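Local coordinates for protein putative TetR-family transcriptional regulator (Syntrophomonas wolfei subsp. wolfei, PDB 3LWJ) that probably binds DNA and regulates transcription, as a two-chain, all-helical member of the TetR family, at residues K16-F25 / I35-E43; S159-L168 / M182-L193. All coordinates share one frame; numbering follows the deposited sequence.

Contact 1 (K16-F25 / I35-E43)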
loop_
_atom_site.group_PDB
_atom_site.type_symbol
_atom_site.label_atom_id
_atom_site.label_comp_id
_atom_site.label_asym_id
_atom_site.label_seq_id
_atom_site.Cartn_x
_atom_site.Cartn_y
_atom_site.Cartn_z
ATOM N N LYS A 16 -16.227 25.192 1.119
ATOM C CA LYS A 16 -15.734 25.797 -0.104
ATOM C C LYS A 16 -14.215 25.675 -0.145
ATOM O O LYS A 16 -13.659 25.371 -1.195
ATOM C CB LYS A 16 -16.142 27.268 -0.239
ATOM C CG LYS A 16 -16.020 27.749 -1.690
ATOM C CD LYS A 16 -16.188 29.245 -1.855
ATOM C CE LYS A 16 -16.084 29.622 -3.335
ATOM N NZ LYS A 16 -15.766 31.062 -3.536
ATOM N N ILE A 17 -13.548 25.924 0.985
ATOM C CA ILE A 17 -12.066 25.910 1.013
ATOM C C ILE A 17 -11.550 24.480 0.713
ATOM O O ILE A 17 -10.607 24.309 -0.058
ATOM C CB ILE A 17 -11.469 26.473 2.339
ATOM C CG1 ILE A 17 -11.893 27.929 2.583
ATOM C CG2 ILE A 17 -9.954 26.435 2.314
ATOM C CD1 ILE A 17 -11.752 28.371 4.053
ATOM N N LEU A 18 -12.209 23.475 1.294
ATOM C CA LEU A 18 -11.868 22.062 1.067
ATOM C C LEU A 18 -12.073 21.613 -0.386
ATOM O O LEU A 18 -11.216 20.936 -0.941
ATOM C CB LEU A 18 -12.642 21.151 2.032
ATOM C CG LEU A 18 -12.394 21.374 3.532
ATOM C CD1 LEU A 18 -13.287 20.462 4.369
ATOM C CD2 LEU A 18 -10.913 21.198 3.915
ATOM N N THR A 19 -13.183 21.992 -1.018
ATOM C CA THR A 19 -13.426 21.587 -2.416
ATOM C C THR A 19 -12.379 22.208 -3.337
ATOM O O THR A 19 -11.765 21.498 -4.158
ATOM C CB THR A 19 -14.844 21.971 -2.924
ATOM O OG1 THR A 19 -15.806 21.714 -1.897
ATOM C CG2 THR A 19 -15.208 21.149 -4.165
ATOM N N CYS A 20 -12.160 23.517 -3.177
ATOM C CA CYS A 20 -11.139 24.240 -3.964
ATOM C C CYS A 20 -9.723 23.677 -3.781
ATOM O O CYS A 20 -8.945 23.615 -4.734
ATOM C CB CYS A 20 -11.115 25.738 -3.609
ATOM S SG CYS A 20 -12.618 26.641 -4.040
ATOM N N SER A 21 -9.399 23.306 -2.547
ATOM C CA SER A 21 -8.091 22.747 -2.216
ATOM C C SER A 21 -7.907 21.398 -2.922
ATOM O O SER A 21 -6.870 21.128 -3.537
ATOM C CB SER A 21 -7.945 22.567 -0.686
ATOM O OG SER A 21 -7.945 23.802 -0.003
ATOM N N LEU A 22 -8.935 20.563 -2.832
ATOM C CA LEU A 22 -8.951 19.289 -3.531
ATOM C C LEU A 22 -8.718 19.536 -5.021
ATOM O O LEU A 22 -7.818 18.936 -5.615
ATOM C CB LEU A 22 -10.278 18.560 -3.266
ATOM C CG LEU A 22 -10.371 17.048 -3.156
ATOM C CD1 LEU A 22 -9.130 16.416 -2.532
ATOM C CD2 LEU A 22 -11.652 16.707 -2.340
ATOM N N ASP A 23 -9.481 20.440 -5.629
ATOM C CA ASP A 23 -9.344 20.685 -7.082
ATOM C C ASP A 23 -7.935 21.113 -7.475
ATOM O O ASP A 23 -7.402 20.653 -8.486
ATOM C CB ASP A 23 -10.341 21.748 -7.592
ATOM C CG ASP A 23 -11.814 21.314 -7.445
ATOM O OD1 ASP A 23 -12.090 20.133 -7.168
ATOM O OD2 ASP A 23 -12.698 22.179 -7.577
ATOM N N LEU A 24 -7.349 22.028 -6.697
ATOM C CA LEU A 24 -5.987 22.517 -6.955
ATOM C C LEU A 24 -4.921 21.406 -6.750
ATOM O O LEU A 24 -3.922 21.323 -7.495
ATOM C CB LEU A 24 -5.666 23.745 -6.076
ATOM C CG LEU A 24 -6.200 25.126 -6.482
ATOM C CD1 LEU A 24 -6.056 26.084 -5.307
ATOM C CD2 LEU A 24 -5.464 25.688 -7.699
ATOM N N PHE A 25 -5.131 20.553 -5.745
ATOM C CA PHE A 25 -4.226 19.436 -5.496
ATOM C C PHE A 25 -4.201 18.503 -6.729
ATOM O O PHE A 25 -3.127 18.141 -7.213
ATOM C CB PHE A 25 -4.641 18.630 -4.236
ATOM C CG PHE A 25 -4.491 19.373 -2.919
ATOM C CD1 PHE A 25 -3.737 20.513 -2.803
ATOM C CD2 PHE A 25 -5.065 18.847 -1.772
ATOM C CE1 PHE A 25 -3.609 21.146 -1.602
ATOM C CE2 PHE A 25 -4.938 19.479 -0.561
ATOM C CZ PHE A 25 -4.231 20.631 -0.473
ATOM N N ILE A 35 -0.949 27.953 -0.171
ATOM C CA ILE A 35 -2.075 28.512 0.580
ATOM C C ILE A 35 -2.609 29.720 -0.186
ATOM O O ILE A 35 -3.810 29.946 -0.197
ATOM C CB ILE A 35 -1.681 28.952 2.024
ATOM C CG1 ILE A 35 -1.206 27.760 2.849
ATOM C CG2 ILE A 35 -2.869 29.583 2.746
ATOM C CD1 ILE A 35 -0.066 28.104 3.778
ATOM N N ARG A 36 -1.700 30.469 -0.828
ATOM C CA ARG A 36 -2.040 31.600 -1.713
ATOM C C ARG A 36 -3.033 31.219 -2.821
ATOM O O ARG A 36 -4.036 31.905 -3.010
ATOM C CB ARG A 36 -0.772 32.190 -2.342
ATOM N N ASP A 37 -2.733 30.142 -3.556
ATOM C CA ASP A 37 -3.584 29.630 -4.651
ATOM C C ASP A 37 -4.966 29.277 -4.142
ATOM O O ASP A 37 -5.974 29.604 -4.769
ATOM C CB ASP A 37 -2.992 28.345 -5.281
ATOM C CG ASP A 37 -1.570 28.535 -5.818
ATOM O OD1 ASP A 37 -1.199 29.702 -6.112
ATOM O OD2 ASP A 37 -0.826 27.516 -5.939
ATOM N N ILE A 38 -4.995 28.576 -3.009
ATOM C CA ILE A 38 -6.240 28.151 -2.389
ATOM C C ILE A 38 -7.064 29.336 -1.904
ATOM O O ILE A 38 -8.255 29.399 -2.200
ATOM C CB ILE A 38 -5.989 27.219 -1.199
ATOM C CG1 ILE A 38 -5.271 25.940 -1.667
ATOM C CG2 ILE A 38 -7.330 26.931 -0.495
ATOM C CD1 ILE A 38 -4.747 25.026 -0.512
ATOM N N ILE A 39 -6.436 30.277 -1.181
ATOM C CA ILE A 39 -7.151 31.476 -0.703
ATOM C C ILE A 39 -7.709 32.252 -1.911
ATOM O O ILE A 39 -8.887 32.572 -1.922
ATOM C CB ILE A 39 -6.325 32.406 0.294
ATOM C CG1 ILE A 39 -5.105 33.047 -0.369
ATOM C CG2 ILE A 39 -5.884 31.653 1.552
ATOM C CD1 ILE A 39 -4.459 34.159 0.448
ATOM N N ALA A 40 -6.895 32.467 -2.951
ATOM C CA ALA A 40 -7.343 33.142 -4.184
ATOM C C ALA A 40 -8.518 32.437 -4.872
ATOM O O ALA A 40 -9.493 33.070 -5.230
ATOM C CB ALA A 40 -6.179 33.326 -5.164
ATOM N N LEU A 41 -8.437 31.127 -5.053
ATOM C CA LEU A 41 -9.532 30.381 -5.701
ATOM C C LEU A 41 -10.772 30.216 -4.792
ATOM O O LEU A 41 -11.897 30.098 -5.281
ATOM C CB LEU A 41 -9.035 29.003 -6.141
ATOM C CG LEU A 41 -9.905 28.203 -7.116
ATOM C CD1 LEU A 41 -9.828 28.814 -8.528
ATOM C CD2 LEU A 41 -9.462 26.737 -7.096
ATOM N N SER A 42 -10.556 30.184 -3.477
ATOM C CA SER A 42 -11.653 30.093 -2.507
ATOM C C SER A 42 -12.393 31.434 -2.332
ATOM O O SER A 42 -13.600 31.446 -2.081
ATOM C CB SER A 42 -11.120 29.631 -1.159
ATOM O OG SER A 42 -12.108 28.919 -0.448
ATOM N N GLU A 43 -11.652 32.543 -2.448
ATOM C CA GLU A 43 -12.165 33.919 -2.277
ATOM C C GLU A 43 -12.688 34.275 -0.888
ATOM O O GLU A 43 -13.342 35.294 -0.741
ATOM C CB GLU A 43 -13.258 34.244 -3.305
ATOM C CG GLU A 43 -12.748 34.516 -4.709
ATOM C CD GLU A 43 -13.807 34.232 -5.755
ATOM O OE1 GLU A 43 -14.429 33.154 -5.677
ATOM O OE2 GLU A 43 -14.027 35.076 -6.649
#
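The ammonium NZ of K16 is gripped by two oxygens at the C-terminal end of helix 35-42, one from its last residue and one from E43 just beyond: it donates a hydrogen bond of 2.6 Å to S42 O, and a weak one, part of a salt bridge, of 3.3 Å from NZ to E43 OE1. NZ stands above the carbonyl plane of S42, 45° out of it. With CG anti to the backbone N (chi1 -162°) and the rest of the chain extended, K16 spans the gap to this helix end, where E43 turns to positive phi. Deeper in, I38 is a knob set among I17, S21, L24 and F25; its CG2 comes within 3.2 Å of S21 OG, and its CG1 lies 3.7 Å from L24 CD1. S21 OG itself donates to I17 O, 2.7 Å away, from the face of that carbonyl opposite S21 N. Beside the knob, L24 and L41 meet tip to tip, CG to CD2 at 3.7 Å. With an alanine here in place of the isoleucine knob, I17, S21, L24 and F25 are likely to lose their shared partner and face a gap. Helix 10-28 thus packs against the first helix of the predicted helix-turn-helix. The buried S42 OG, without a polar partner in the model, lies 3.2 Å from I17 CG1. Both polar bonds between the segments come from K16 NZ, while I38, L24 and L41 give apolar contact.

Contact 2 (S159-L168 / M182-L193)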
loop_
_atom_site.group_PDB
_atom_site.type_symbol
_atom_site.label_atom_id
_atom_site.label_comp_id
_atom_site.label_asym_id
_atom_site.label_seq_id
_atom_site.Cartn_x
_atom_site.Cartn_y
_atom_site.Cartn_z
ATOM N N SER A 159 -4.176 -5.865 7.292
ATOM C CA SER A 159 -4.391 -6.519 6.001
ATOM C C SER A 159 -5.588 -5.999 5.251
ATOM O O SER A 159 -5.534 -5.882 4.007
ATOM C CB SER A 159 -4.463 -8.049 6.153
ATOM O OG SER A 159 -5.687 -8.518 6.688
ATOM N N ILE A 160 -6.658 -5.660 5.984
ATOM C CA ILE A 160 -7.869 -5.049 5.389
ATOM C C ILE A 160 -7.525 -3.690 4.803
ATOM O O ILE A 160 -7.744 -3.440 3.618
ATOM C CB ILE A 160 -9.005 -4.897 6.403
ATOM C CG1 ILE A 160 -9.426 -6.275 6.949
ATOM C CG2 ILE A 160 -10.180 -4.185 5.744
ATOM C CD1 ILE A 160 -10.365 -6.181 8.213
ATOM N N LEU A 161 -6.884 -2.852 5.610
ATOM C CA LEU A 161 -6.473 -1.550 5.145
ATOM C C LEU A 161 -5.541 -1.657 3.956
ATOM O O LEU A 161 -5.731 -0.960 2.967
ATOM C CB LEU A 161 -5.821 -0.705 6.247
ATOM C CG LEU A 161 -5.546 0.768 5.855
ATOM C CD1 LEU A 161 -6.754 1.415 5.219
ATOM C CD2 LEU A 161 -5.088 1.585 7.054
ATOM N N ALA A 162 -4.560 -2.553 4.040
ATOM C CA ALA A 162 -3.551 -2.682 2.975
ATOM C C ALA A 162 -4.155 -3.050 1.627
ATOM O O ALA A 162 -3.809 -2.458 0.582
ATOM C CB ALA A 162 -2.432 -3.682 3.387
ATOM N N ILE A 163 -5.021 -4.052 1.592
ATOM C CA ILE A 163 -5.612 -4.468 0.316
ATOM C C ILE A 163 -6.527 -3.375 -0.231
ATOM O O ILE A 163 -6.658 -3.163 -1.464
ATOM C CB ILE A 163 -6.313 -5.857 0.394
ATOM C CG1 ILE A 163 -6.603 -6.441 -0.996
ATOM C CG2 ILE A 163 -7.602 -5.810 1.174
ATOM C CD1 ILE A 163 -5.516 -6.305 -1.994
ATOM N N GLU A 164 -7.210 -2.698 0.670
ATOM C CA GLU A 164 -8.073 -1.593 0.253
ATOM C C GLU A 164 -7.204 -0.482 -0.346
ATOM O O GLU A 164 -7.501 0.034 -1.397
ATOM C CB GLU A 164 -8.897 -1.077 1.429
ATOM C CG GLU A 164 -10.008 -2.032 1.835
ATOM C CD GLU A 164 -10.813 -1.561 3.011
ATOM O OE1 GLU A 164 -10.320 -0.709 3.767
ATOM O OE2 GLU A 164 -11.928 -2.081 3.195
ATOM N N LYS A 165 -6.098 -0.136 0.311
ATOM C CA LYS A 165 -5.233 0.911 -0.201
ATOM C C LYS A 165 -4.649 0.511 -1.564
ATOM O O LYS A 165 -4.534 1.315 -2.487
ATOM C CB LYS A 165 -4.001 1.081 0.706
ATOM C CG LYS A 165 -3.979 2.067 1.784
ATOM C CD LYS A 165 -2.621 1.919 2.562
ATOM C CE LYS A 165 -1.501 2.786 1.971
ATOM N NZ LYS A 165 -1.638 4.269 2.331
ATOM N N PHE A 166 -4.133 -0.695 -1.631
ATOM C CA PHE A 166 -3.437 -1.171 -2.842
ATOM C C PHE A 166 -4.385 -1.308 -4.040
ATOM O O PHE A 166 -4.049 -0.906 -5.130
ATOM C CB PHE A 166 -2.771 -2.514 -2.619
ATOM C CG PHE A 166 -1.865 -2.953 -3.774
ATOM C CD1 PHE A 166 -1.002 -2.060 -4.371
ATOM C CD2 PHE A 166 -1.855 -4.260 -4.205
ATOM C CE1 PHE A 166 -0.141 -2.433 -5.394
ATOM C CE2 PHE A 166 -1.000 -4.658 -5.238
ATOM C CZ PHE A 166 -0.135 -3.729 -5.831
ATOM N N SER A 167 -5.567 -1.856 -3.816
ATOM C CA SER A 167 -6.540 -2.000 -4.919
ATOM C C SER A 167 -7.106 -0.612 -5.337
ATOM O O SER A 167 -7.375 -0.386 -6.519
ATOM C CB SER A 167 -7.643 -2.970 -4.485
ATOM O OG SER A 167 -8.512 -2.298 -3.589
ATOM N N LEU A 168 -7.304 0.324 -4.386
ATOM C CA LEU A 168 -7.693 1.708 -4.727
ATOM C C LEU A 168 -6.634 2.332 -5.647
ATOM O O LEU A 168 -6.928 2.921 -6.669
ATOM C CB LEU A 168 -7.805 2.574 -3.451
ATOM C CG LEU A 168 -8.289 4.027 -3.594
ATOM C CD1 LEU A 168 -9.624 4.102 -4.407
ATOM C CD2 LEU A 168 -8.391 4.697 -2.159
HETATM N N MSE A 182 -11.918 -3.937 -8.865
HETATM C CA MSE A 182 -11.365 -3.585 -7.563
HETATM C C MSE A 182 -12.275 -4.059 -6.464
HETATM O O MSE A 182 -11.838 -4.642 -5.483
HETATM C CB MSE A 182 -11.200 -2.079 -7.449
HETATM C CG MSE A 182 -10.968 -1.545 -6.046
HETATM SE SE MSE A 182 -11.087 0.433 -5.950
HETATM C CE MSE A 182 -12.999 0.667 -6.198
ATOM N N ILE A 183 -13.569 -3.823 -6.647
ATOM C CA ILE A 183 -14.545 -4.237 -5.659
ATOM C C ILE A 183 -14.505 -5.775 -5.558
ATOM O O ILE A 183 -14.358 -6.319 -4.440
ATOM C CB ILE A 183 -15.954 -3.690 -5.989
ATOM C CG1 ILE A 183 -15.955 -2.160 -5.844
ATOM C CG2 ILE A 183 -17.012 -4.327 -5.089
ATOM C CD1 ILE A 183 -17.245 -1.466 -6.422
ATOM N N GLU A 184 -14.534 -6.463 -6.711
ATOM C CA GLU A 184 -14.526 -7.954 -6.731
ATOM C C GLU A 184 -13.289 -8.525 -6.037
ATOM O O GLU A 184 -13.396 -9.452 -5.247
ATOM C CB GLU A 184 -14.631 -8.513 -8.164
ATOM C CG GLU A 184 -14.409 -10.032 -8.272
HETATM N N MSE A 185 -12.123 -7.956 -6.329
HETATM C CA MSE A 185 -10.879 -8.430 -5.719
HETATM C C MSE A 185 -10.966 -8.355 -4.214
HETATM O O MSE A 185 -10.596 -9.296 -3.506
HETATM C CB MSE A 185 -9.711 -7.553 -6.187
HETATM C CG MSE A 185 -8.352 -7.866 -5.526
HETATM SE SE MSE A 185 -7.035 -6.614 -6.135
HETATM C CE MSE A 185 -6.972 -7.242 -7.947
ATOM N N VAL A 186 -11.385 -7.191 -3.726
ATOM C CA VAL A 186 -11.414 -6.952 -2.324
ATOM C C VAL A 186 -12.396 -7.912 -1.651
ATOM O O VAL A 186 -12.082 -8.497 -0.630
ATOM C CB VAL A 186 -11.714 -5.486 -2.026
ATOM C CG1 VAL A 186 -12.035 -5.307 -0.599
ATOM C CG2 VAL A 186 -10.509 -4.541 -2.433
ATOM N N LEU A 187 -13.567 -8.110 -2.229
ATOM C CA LEU A 187 -14.564 -9.023 -1.631
ATOM C C LEU A 187 -14.110 -10.464 -1.686
ATOM O O LEU A 187 -14.318 -11.228 -0.758
ATOM C CB LEU A 187 -15.918 -8.910 -2.347
ATOM C CG LEU A 187 -16.548 -7.524 -2.374
ATOM C CD1 LEU A 187 -17.876 -7.564 -3.216
ATOM C CD2 LEU A 187 -16.730 -6.994 -0.984
ATOM N N SER A 188 -13.475 -10.833 -2.778
ATOM C CA SER A 188 -12.978 -12.199 -2.910
ATOM C C SER A 188 -11.941 -12.474 -1.861
ATOM O O SER A 188 -11.997 -13.502 -1.220
ATOM C CB SER A 188 -12.365 -12.446 -4.286
ATOM O OG SER A 188 -11.938 -13.806 -4.381
ATOM N N PHE A 189 -10.975 -11.555 -1.678
ATOM C CA PHE A 189 -9.974 -11.771 -0.642
ATOM C C PHE A 189 -10.582 -11.945 0.772
ATOM O O PHE A 189 -10.145 -12.830 1.579
ATOM C CB PHE A 189 -8.966 -10.608 -0.604
ATOM C CG PHE A 189 -8.269 -10.494 0.720
ATOM C CD1 PHE A 189 -7.295 -11.408 1.064
ATOM C CD2 PHE A 189 -8.641 -9.537 1.654
ATOM C CE1 PHE A 189 -6.682 -11.346 2.300
ATOM C CE2 PHE A 189 -7.986 -9.442 2.882
ATOM C CZ PHE A 189 -7.026 -10.344 3.209
ATOM N N HIS A 190 -11.541 -11.089 1.127
ATOM C CA HIS A 190 -12.159 -11.174 2.475
ATOM C C HIS A 190 -12.950 -12.465 2.671
ATOM O O HIS A 190 -12.938 -13.052 3.768
ATOM C CB HIS A 190 -13.007 -9.948 2.786
ATOM C CG HIS A 190 -12.189 -8.725 3.023
ATOM N ND1 HIS A 190 -11.838 -7.862 2.007
ATOM C CD2 HIS A 190 -11.616 -8.240 4.142
ATOM C CE1 HIS A 190 -11.102 -6.885 2.500
ATOM N NE2 HIS A 190 -10.949 -7.090 3.791
ATOM N N LYS A 191 -13.554 -12.965 1.586
ATOM C CA LYS A 191 -14.214 -14.267 1.610
ATOM C C LYS A 191 -13.221 -15.376 1.928
ATOM O O LYS A 191 -13.442 -16.185 2.836
ATOM C CB LYS A 191 -14.948 -14.568 0.303
ATOM C CG LYS A 191 -15.494 -16.042 0.207
ATOM C CD LYS A 191 -15.638 -16.559 -1.261
ATOM C CE LYS A 191 -14.290 -16.651 -2.044
ATOM N NZ LYS A 191 -13.286 -17.622 -1.505
ATOM N N THR A 192 -12.134 -15.412 1.180
ATOM C CA THR A 192 -11.092 -16.413 1.430
ATOM C C THR A 192 -10.473 -16.282 2.822
ATOM O O THR A 192 -10.180 -17.290 3.480
ATOM C CB THR A 192 -9.987 -16.329 0.403
ATOM O OG1 THR A 192 -10.538 -16.553 -0.901
ATOM C CG2 THR A 192 -8.931 -17.369 0.655
ATOM N N LEU A 193 -10.245 -15.054 3.264
ATOM C CA LEU A 193 -9.711 -14.817 4.620
ATOM C C LEU A 193 -10.617 -15.408 5.704
ATOM O O LEU A 193 -10.141 -16.012 6.701
ATOM C CB LEU A 193 -9.491 -13.300 4.867
ATOM C CG LEU A 193 -9.188 -12.779 6.274
ATOM C CD1 LEU A 193 -7.952 -13.479 6.776
ATOM C CD2 LEU A 193 -9.043 -11.184 6.326
#
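I163 and S167, one turn apart on helix 153-173, meet M182, M185, V186, F189 and H190 of helix 179-195 in a nearly antiparallel helix pair, the segment axes at 162° and 9.9 Å apart. The pair lies in the C-terminal regulatory domain, and the reciprocal packing of S159 on F189 of the second subunit, and of F189 on its S159, is consistent with the dimer-forming helix pair of TetR-family proteins. I163 brings its CG2 methyl obliquely up to two rings, 3.9 Å from F189 CD2 and equally far from H190 CE1, its side chain sliding past both in the opposite direction. S167 turns its OG back between its backbone N and carbonyl carbon (chi1 76°), from where it donates to I163 O at 2.9 Å, on a carbonyl that also accepts from S167 N. This same OG lies 3.2 Å from V186 CG2 and also touches M182 CG, so a hydroxyl satisfied within its own helix is presented to apolar partners. M182, a selenomethionine, bends at chi3 and brings SE to 3.8 Å from L168 CA. M97 of helix 85-102 adjoins both S167 and M182. At the other end I160 crosses H190 at about a right angle, its CG2 at the edge of the imidazole. That ring, one face of which lies against F189 CD2, is fixed by ND1 donating to V186 O at 2.7 Å, an N-H...O angle of 160°; its buried NE2, with no polar partner in the model, sits 3.6 Å from both CG1 and CG2 of I160.

From the N terminus the chain first runs through helix 10-28, and contact 1 closes a short loop when helix 35-42 folds back onto it; helix 46-52 then completes the predicted helix-turn-helix. The chain goes on through helices 56-79, 85-102, 104-113 and 118-144 before contact 2 closes a helical hairpin between helices 153-173 and 179-195. The two contacts are therefore in series, neither nested nor crossed. The centres of contact 1 and contact 2 are 33 Å apart, on opposite sides of the chain's centre. Helix 104-113 touches both, meeting F25 of contact 1 and, beside it, L22 of the same helix, and L168 in contact 2, and so bridges the predicted DNA-binding end and the subunit-facing helices.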